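Local coordinates for protein Beta/alpha-amylase (Paenibacillus polymyxa, PDB 3VOC) that hydrolyses alpha-1,4-glucosidic linkages of starch, this chain being the beta-amylase domain that releases maltose from non-reducing ends, in a precursor that also carries an alpha-amylase, at residues A[44-57]-A[132-144]. Numbering follows the deposited sequence.
With CA (calcium ion), chain B.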
loop_
_atom_site.group_PDB
_atom_site.type_symbol
_atom_site.label_atom_id
_atom_site.label_comp_id
_atom_site.label_asym_id
_atom_site.label_seq_id
_atom_site.Cartn_x
_atom_site.Cartn_y
_atom_site.Cartn_z
ATOM N N TRP A 44 6.522 -6.051 -10.846
ATOM C CA TRP A 44 6.363 -5.618 -12.233
ATOM C C TRP A 44 7.690 -5.667 -13.002
ATOM O O TRP A 44 7.743 -6.124 -14.162
ATOM C CB TRP A 44 5.768 -4.208 -12.281
ATOM C CG TRP A 44 5.125 -3.866 -13.611
ATOM C CD1 TRP A 44 4.900 -4.724 -14.687
ATOM C CD2 TRP A 44 4.582 -2.598 -13.991
ATOM N NE1 TRP A 44 4.271 -4.041 -15.696
ATOM C CE2 TRP A 44 4.061 -2.740 -15.299
ATOM C CE3 TRP A 44 4.483 -1.345 -13.346
ATOM C CZ2 TRP A 44 3.462 -1.677 -15.980
ATOM C CZ3 TRP A 44 3.875 -0.305 -14.009
ATOM C CH2 TRP A 44 3.371 -0.471 -15.324
ATOM N N GLY A 45 8.756 -5.216 -12.333
ATOM C CA GLY A 45 10.104 -5.156 -12.908
ATOM C C GLY A 45 10.660 -6.521 -13.292
ATOM O O GLY A 45 11.545 -6.605 -14.134
ATOM N N TYR A 46 10.142 -7.580 -12.661
ATOM C CA TYR A 46 10.528 -8.953 -12.973
ATOM C C TYR A 46 9.753 -9.534 -14.145
ATOM O O TYR A 46 10.267 -10.413 -14.842
ATOM C CB TYR A 46 10.270 -9.882 -11.783
ATOM C CG TYR A 46 11.320 -9.905 -10.694
ATOM C CD1 TYR A 46 12.296 -8.922 -10.601
ATOM C CD2 TYR A 46 11.300 -10.909 -9.711
ATOM C CE1 TYR A 46 13.255 -8.935 -9.569
ATOM C CE2 TYR A 46 12.256 -10.938 -8.682
ATOM C CZ TYR A 46 13.220 -9.949 -8.616
ATOM O OH TYR A 46 14.154 -9.952 -7.601
ATOM N N VAL A 47 8.504 -9.108 -14.322
ATOM C CA VAL A 47 7.603 -9.854 -15.195
ATOM C C VAL A 47 7.270 -9.167 -16.518
ATOM O O VAL A 47 6.727 -9.801 -17.405
ATOM C CB VAL A 47 6.279 -10.270 -14.475
ATOM C CG1 VAL A 47 6.579 -11.065 -13.204
ATOM C CG2 VAL A 47 5.408 -9.030 -14.143
ATOM N N GLU A 48 7.568 -7.881 -16.639
ATOM C CA GLU A 48 7.373 -7.171 -17.904
ATOM C C GLU A 48 8.589 -6.270 -18.169
ATOM O O GLU A 48 8.444 -5.106 -18.527
ATOM C CB GLU A 48 6.053 -6.376 -17.878
ATOM C CG GLU A 48 5.505 -5.966 -19.258
ATOM C CD GLU A 48 4.218 -5.146 -19.188
ATOM O OE1 GLU A 48 3.558 -5.102 -18.113
ATOM O OE2 GLU A 48 3.846 -4.534 -20.218
ATOM N N SER A 49 9.788 -6.823 -17.995
ATOM C CA SER A 49 11.015 -6.025 -18.028
ATOM C C SER A 49 11.519 -5.760 -19.442
ATOM O O SER A 49 12.110 -4.713 -19.708
ATOM C CB SER A 49 12.143 -6.689 -17.221
ATOM O OG SER A 49 12.560 -7.909 -17.830
ATOM N N ALA A 50 11.274 -6.702 -20.345
ATOM C CA ALA A 50 11.932 -6.682 -21.659
ATOM C C ALA A 50 11.329 -5.654 -22.617
ATOM O O ALA A 50 12.019 -5.147 -23.509
ATOM C CB ALA A 50 11.898 -8.088 -22.280
ATOM N N GLY A 51 10.042 -5.369 -22.449
ATOM C CA GLY A 51 9.326 -4.479 -23.355
ATOM C C GLY A 51 7.855 -4.458 -23.008
ATOM O O GLY A 51 7.371 -5.344 -22.298
ATOM N N ASP A 52 7.145 -3.448 -23.502
ATOM C CA ASP A 52 5.713 -3.326 -23.257
ATOM C C ASP A 52 5.020 -4.582 -23.768
ATOM O O ASP A 52 5.141 -4.939 -24.940
ATOM C CB ASP A 52 5.136 -2.070 -23.929
ATOM C CG ASP A 52 3.697 -1.775 -23.501
ATOM O OD1 ASP A 52 3.169 -2.434 -22.576
ATOM O OD2 ASP A 52 3.075 -0.874 -24.104
ATOM N N ASN A 53 4.353 -5.270 -22.845
ATOM C CA ASN A 53 3.608 -6.499 -23.137
ATOM C C ASN A 53 4.480 -7.661 -23.582
ATOM O O ASN A 53 4.020 -8.574 -24.261
ATOM C CB ASN A 53 2.459 -6.235 -24.115
ATOM C CG ASN A 53 1.449 -5.255 -23.563
ATOM O OD1 ASN A 53 1.387 -5.017 -22.357
ATOM N ND2 ASN A 53 0.652 -4.681 -24.439
ATOM N N GLN A 54 5.744 -7.617 -23.181
ATOM C CA GLN A 54 6.626 -8.751 -23.304
ATOM C C GLN A 54 6.844 -9.290 -21.888
ATOM O O GLN A 54 7.567 -8.702 -21.084
ATOM C CB GLN A 54 7.944 -8.353 -23.978
ATOM C CG GLN A 54 8.841 -9.526 -24.237
ATOM C CD GLN A 54 10.128 -9.184 -24.994
ATOM O OE1 GLN A 54 10.256 -8.137 -25.641
ATOM N NE2 GLN A 54 11.096 -10.084 -24.896
ATOM N N PHE A 55 6.209 -10.415 -21.595
ATOM C CA PHE A 55 6.140 -10.921 -20.226
ATOM C C PHE A 55 7.082 -12.081 -19.982
ATOM O O PHE A 55 7.388 -12.850 -20.900
ATOM C CB PHE A 55 4.694 -11.335 -19.901
ATOM C CG PHE A 55 3.738 -10.184 -19.894
ATOM C CD1 PHE A 55 3.628 -9.352 -18.758
ATOM C CD2 PHE A 55 2.952 -9.915 -21.012
ATOM C CE1 PHE A 55 2.751 -8.267 -18.761
ATOM C CE2 PHE A 55 2.075 -8.833 -21.011
ATOM C CZ PHE A 55 1.983 -8.007 -19.879
ATOM N N ASP A 56 7.542 -12.196 -18.738
ATOM C CA ASP A 56 8.297 -13.362 -18.300
ATOM C C ASP A 56 7.745 -13.747 -16.929
ATOM O O ASP A 56 8.071 -13.116 -15.923
ATOM C CB ASP A 56 9.790 -13.038 -18.206
ATOM C CG ASP A 56 10.642 -14.264 -17.849
ATOM O OD1 ASP A 56 10.088 -15.359 -17.599
ATOM O OD2 ASP A 56 11.877 -14.130 -17.833
ATOM N N TRP A 57 6.879 -14.755 -16.914
ATOM C CA TRP A 57 6.267 -15.231 -15.677
ATOM C C TRP A 57 6.968 -16.461 -15.109
ATOM O O TRP A 57 6.521 -16.993 -14.088
ATOM C CB TRP A 57 4.778 -15.551 -15.902
ATOM C CG TRP A 57 3.944 -14.350 -16.257
ATOM C CD1 TRP A 57 3.451 -14.030 -17.492
ATOM C CD2 TRP A 57 3.497 -13.314 -15.371
ATOM N NE1 TRP A 57 2.717 -12.870 -17.426
ATOM C CE2 TRP A 57 2.729 -12.411 -16.135
ATOM C CE3 TRP A 57 3.649 -13.076 -13.999
ATOM C CZ2 TRP A 57 2.130 -11.275 -15.578
ATOM C CZ3 TRP A 57 3.058 -11.954 -13.445
ATOM C CH2 TRP A 57 2.310 -11.064 -14.232
ATOM N N GLN A 132 -1.818 0.261 -18.515
ATOM C CA GLN A 132 -0.708 -0.642 -18.174
ATOM C C GLN A 132 -1.088 -1.697 -17.124
ATOM O O GLN A 132 -0.746 -2.866 -17.282
ATOM C CB GLN A 132 0.542 0.133 -17.746
ATOM C CG GLN A 132 1.258 0.859 -18.900
ATOM C CD GLN A 132 1.749 -0.073 -20.008
ATOM O OE1 GLN A 132 2.147 -1.217 -19.761
ATOM N NE2 GLN A 132 1.737 0.431 -21.238
ATOM N N TYR A 133 -1.809 -1.304 -16.072
ATOM C CA TYR A 133 -2.174 -2.272 -15.032
ATOM C C TYR A 133 -3.191 -3.271 -15.574
ATOM O O TYR A 133 -3.147 -4.447 -15.249
ATOM C CB TYR A 133 -2.753 -1.583 -13.792
ATOM C CG TYR A 133 -1.765 -0.793 -12.912
ATOM C CD1 TYR A 133 -0.576 -0.257 -13.427
ATOM C CD2 TYR A 133 -2.067 -0.536 -11.580
ATOM C CE1 TYR A 133 0.293 0.481 -12.608
ATOM C CE2 TYR A 133 -1.204 0.202 -10.757
ATOM C CZ TYR A 133 -0.039 0.717 -11.287
ATOM O OH TYR A 133 0.792 1.461 -10.483
ATOM N N ASP A 134 -4.114 -2.777 -16.393
ATOM C CA ASP A 134 -5.114 -3.636 -17.055
ATOM C C ASP A 134 -4.418 -4.730 -17.882
ATOM O O ASP A 134 -4.769 -5.911 -17.769
ATOM C CB ASP A 134 -6.054 -2.762 -17.911
ATOM C CG ASP A 134 -7.254 -3.528 -18.476
ATOM O OD1 ASP A 134 -7.632 -4.592 -17.953
ATOM O OD2 ASP A 134 -7.837 -3.025 -19.452
ATOM N N GLU A 135 -3.427 -4.355 -18.697
ATOM C CA GLU A 135 -2.659 -5.345 -19.469
ATOM C C GLU A 135 -1.927 -6.344 -18.572
ATOM O O GLU A 135 -1.862 -7.533 -18.885
ATOM C CB GLU A 135 -1.616 -4.669 -20.365
ATOM C CG GLU A 135 -2.193 -3.718 -21.419
ATOM C CD GLU A 135 -1.112 -2.881 -22.082
ATOM O OE1 GLU A 135 -0.091 -2.555 -21.423
ATOM O OE2 GLU A 135 -1.284 -2.536 -23.267
ATOM N N LEU A 136 -1.347 -5.846 -17.476
ATOM C CA LEU A 136 -0.578 -6.710 -16.571
ATOM C C LEU A 136 -1.503 -7.696 -15.833
ATOM O O LEU A 136 -1.168 -8.883 -15.658
ATOM C CB LEU A 136 0.219 -5.849 -15.575
ATOM C CG LEU A 136 0.965 -6.586 -14.452
ATOM C CD1 LEU A 136 2.067 -7.447 -15.053
ATOM C CD2 LEU A 136 1.540 -5.594 -13.459
ATOM N N TYR A 137 -2.670 -7.215 -15.407
ATOM C CA TYR A 137 -3.626 -8.081 -14.700
ATOM C C TYR A 137 -4.162 -9.146 -15.660
ATOM O O TYR A 137 -4.346 -10.312 -15.285
ATOM C CB TYR A 137 -4.790 -7.270 -14.116
ATOM C CG TYR A 137 -4.444 -6.230 -13.036
ATOM C CD1 TYR A 137 -3.211 -6.218 -12.396
ATOM C CD2 TYR A 137 -5.389 -5.277 -12.651
ATOM C CE1 TYR A 137 -2.925 -5.258 -11.391
ATOM C CE2 TYR A 137 -5.121 -4.324 -11.656
ATOM C CZ TYR A 137 -3.894 -4.321 -11.040
ATOM O OH TYR A 137 -3.640 -3.386 -10.068
ATOM N N ALA A 138 -4.421 -8.733 -16.896
ATOM C CA ALA A 138 -4.869 -9.645 -17.948
ATOM C C ALA A 138 -3.837 -10.732 -18.172
ATOM O O ALA A 138 -4.167 -11.919 -18.236
ATOM C CB ALA A 138 -5.131 -8.862 -19.265
ATOM N N SER A 139 -2.575 -10.326 -18.289
ATOM C CA SER A 139 -1.521 -11.286 -18.491
ATOM C C SER A 139 -1.397 -12.240 -17.306
ATOM O O SER A 139 -1.209 -13.444 -17.509
ATOM C CB SER A 139 -0.179 -10.608 -18.759
ATOM O OG SER A 139 0.753 -11.592 -19.153
ATOM N N PHE A 140 -1.493 -11.713 -16.082
ATOM C CA PHE A 140 -1.417 -12.580 -14.901
ATOM C C PHE A 140 -2.530 -13.613 -14.911
ATOM O O PHE A 140 -2.304 -14.809 -14.679
ATOM C CB PHE A 140 -1.496 -11.765 -13.592
ATOM C CG PHE A 140 -1.403 -12.618 -12.370
ATOM C CD1 PHE A 140 -0.169 -13.114 -11.933
ATOM C CD2 PHE A 140 -2.543 -12.973 -11.677
ATOM C CE1 PHE A 140 -0.091 -13.956 -10.804
ATOM C CE2 PHE A 140 -2.473 -13.813 -10.559
ATOM C CZ PHE A 140 -1.252 -14.301 -10.125
ATOM N N ALA A 141 -3.746 -13.143 -15.178
ATOM C CA ALA A 141 -4.918 -13.994 -15.190
ATOM C C ALA A 141 -4.743 -15.117 -16.210
ATOM O O ALA A 141 -5.007 -16.285 -15.916
ATOM C CB ALA A 141 -6.164 -13.164 -15.502
ATOM N N GLU A 142 -4.275 -14.751 -17.402
ATOM C CA GLU A 142 -4.041 -15.706 -18.481
ATOM C C GLU A 142 -2.959 -16.736 -18.125
ATOM O O GLU A 142 -3.108 -17.935 -18.384
ATOM C CB GLU A 142 -3.660 -14.936 -19.754
ATOM C CG GLU A 142 -3.594 -15.773 -21.015
ATOM C CD GLU A 142 -3.652 -14.908 -22.268
ATOM O OE1 GLU A 142 -2.638 -14.233 -22.575
ATOM O OE2 GLU A 142 -4.720 -14.898 -22.933
ATOM N N ASN A 143 -1.883 -16.284 -17.494
ATOM C CA ASN A 143 -0.780 -17.186 -17.169
ATOM C C ASN A 143 -0.981 -18.048 -15.929
ATOM O O ASN A 143 -0.381 -19.129 -15.806
ATOM C CB ASN A 143 0.526 -16.413 -17.064
ATOM C CG ASN A 143 1.101 -16.092 -18.424
ATOM O OD1 ASN A 143 1.927 -16.834 -18.938
ATOM N ND2 ASN A 143 0.641 -15.004 -19.025
ATOM N N PHE A 144 -1.824 -17.570 -15.018
ATOM C CA PHE A 144 -2.025 -18.245 -13.749
ATOM C C PHE A 144 -3.404 -18.849 -13.532
ATOM O O PHE A 144 -3.688 -19.360 -12.441
ATOM C CB PHE A 144 -1.604 -17.326 -12.602
ATOM C CG PHE A 144 -0.113 -17.160 -12.514
ATOM C CD1 PHE A 144 0.640 -17.953 -11.656
ATOM C CD2 PHE A 144 0.551 -16.241 -13.337
ATOM C CE1 PHE A 144 2.025 -17.811 -11.589
ATOM C CE2 PHE A 144 1.942 -16.100 -13.271
ATOM C CZ PHE A 144 2.671 -16.882 -12.406
HETATM CA CA CA B . 1.958 -3.272 -20.839
HETATM O O HOH W 1 1.250 -4.092 -18.765
HETATM O O HOH W 2 0.567 -0.905 -24.339
#
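A calcium ion joins the two segments: Glu48 OE2, Asp52 OD1 and Asn53 OD1 from the loop meet Gln132 OE1 and Glu135 OE1 from helix 127-144, and a water is the sixth ligand. These oxygens crowd closely, Asn53 OD1 and Glu135 OE1 lying 3.0 Å apart, an approach that the shared metal charge presumably makes tolerable. That water also donates to Glu48 OE1 and to the carbonyl of Gln132. Trp44, a second-shell residue, holds the Glu48 carboxylate: its NE1 points straight at Glu48 OE1 (2.7 Å), the oxygen lying in the indole plane. Hydrogen bonds among the ligands steady the others. The backbone N of Asn53 reaches Glu48 OE2, Asn53 ND2 meets Glu135 OE2 at 3.1 Å from above the carboxylate plane, and a second water links that oxygen to Asp52 OD2. Gln132, bent at chi2 (-60°), turns its amide oxygen to the metal and leaves NE2 weakly bonded to the Asp52 carboxylate.

Beyond the ion the packing turns apolar. Leu136 sends CD2 over the pyrrole face of Trp44 and CD1 among Val47, Phe55 and Trp57. Ser139 CB sits over the Phe55 ring, 3.6 Å from its centroid, and Ser139 OG accepts from Trp57 NE1 (2.9 Å) at the indole edge. Phe140 and Phe144 make offset edge-to-face pairs with Trp57, their edges toward its face. Lys61 NZ, from helix 58-69, is hydrogen-bonded to Asn143 OD1. The result is a calcium site tying short helix 44-47 and its following loop, just beyond barrel strand 37-43, to helix 127-144 on the TIM barrel of this family 14 glycoside hydrolase.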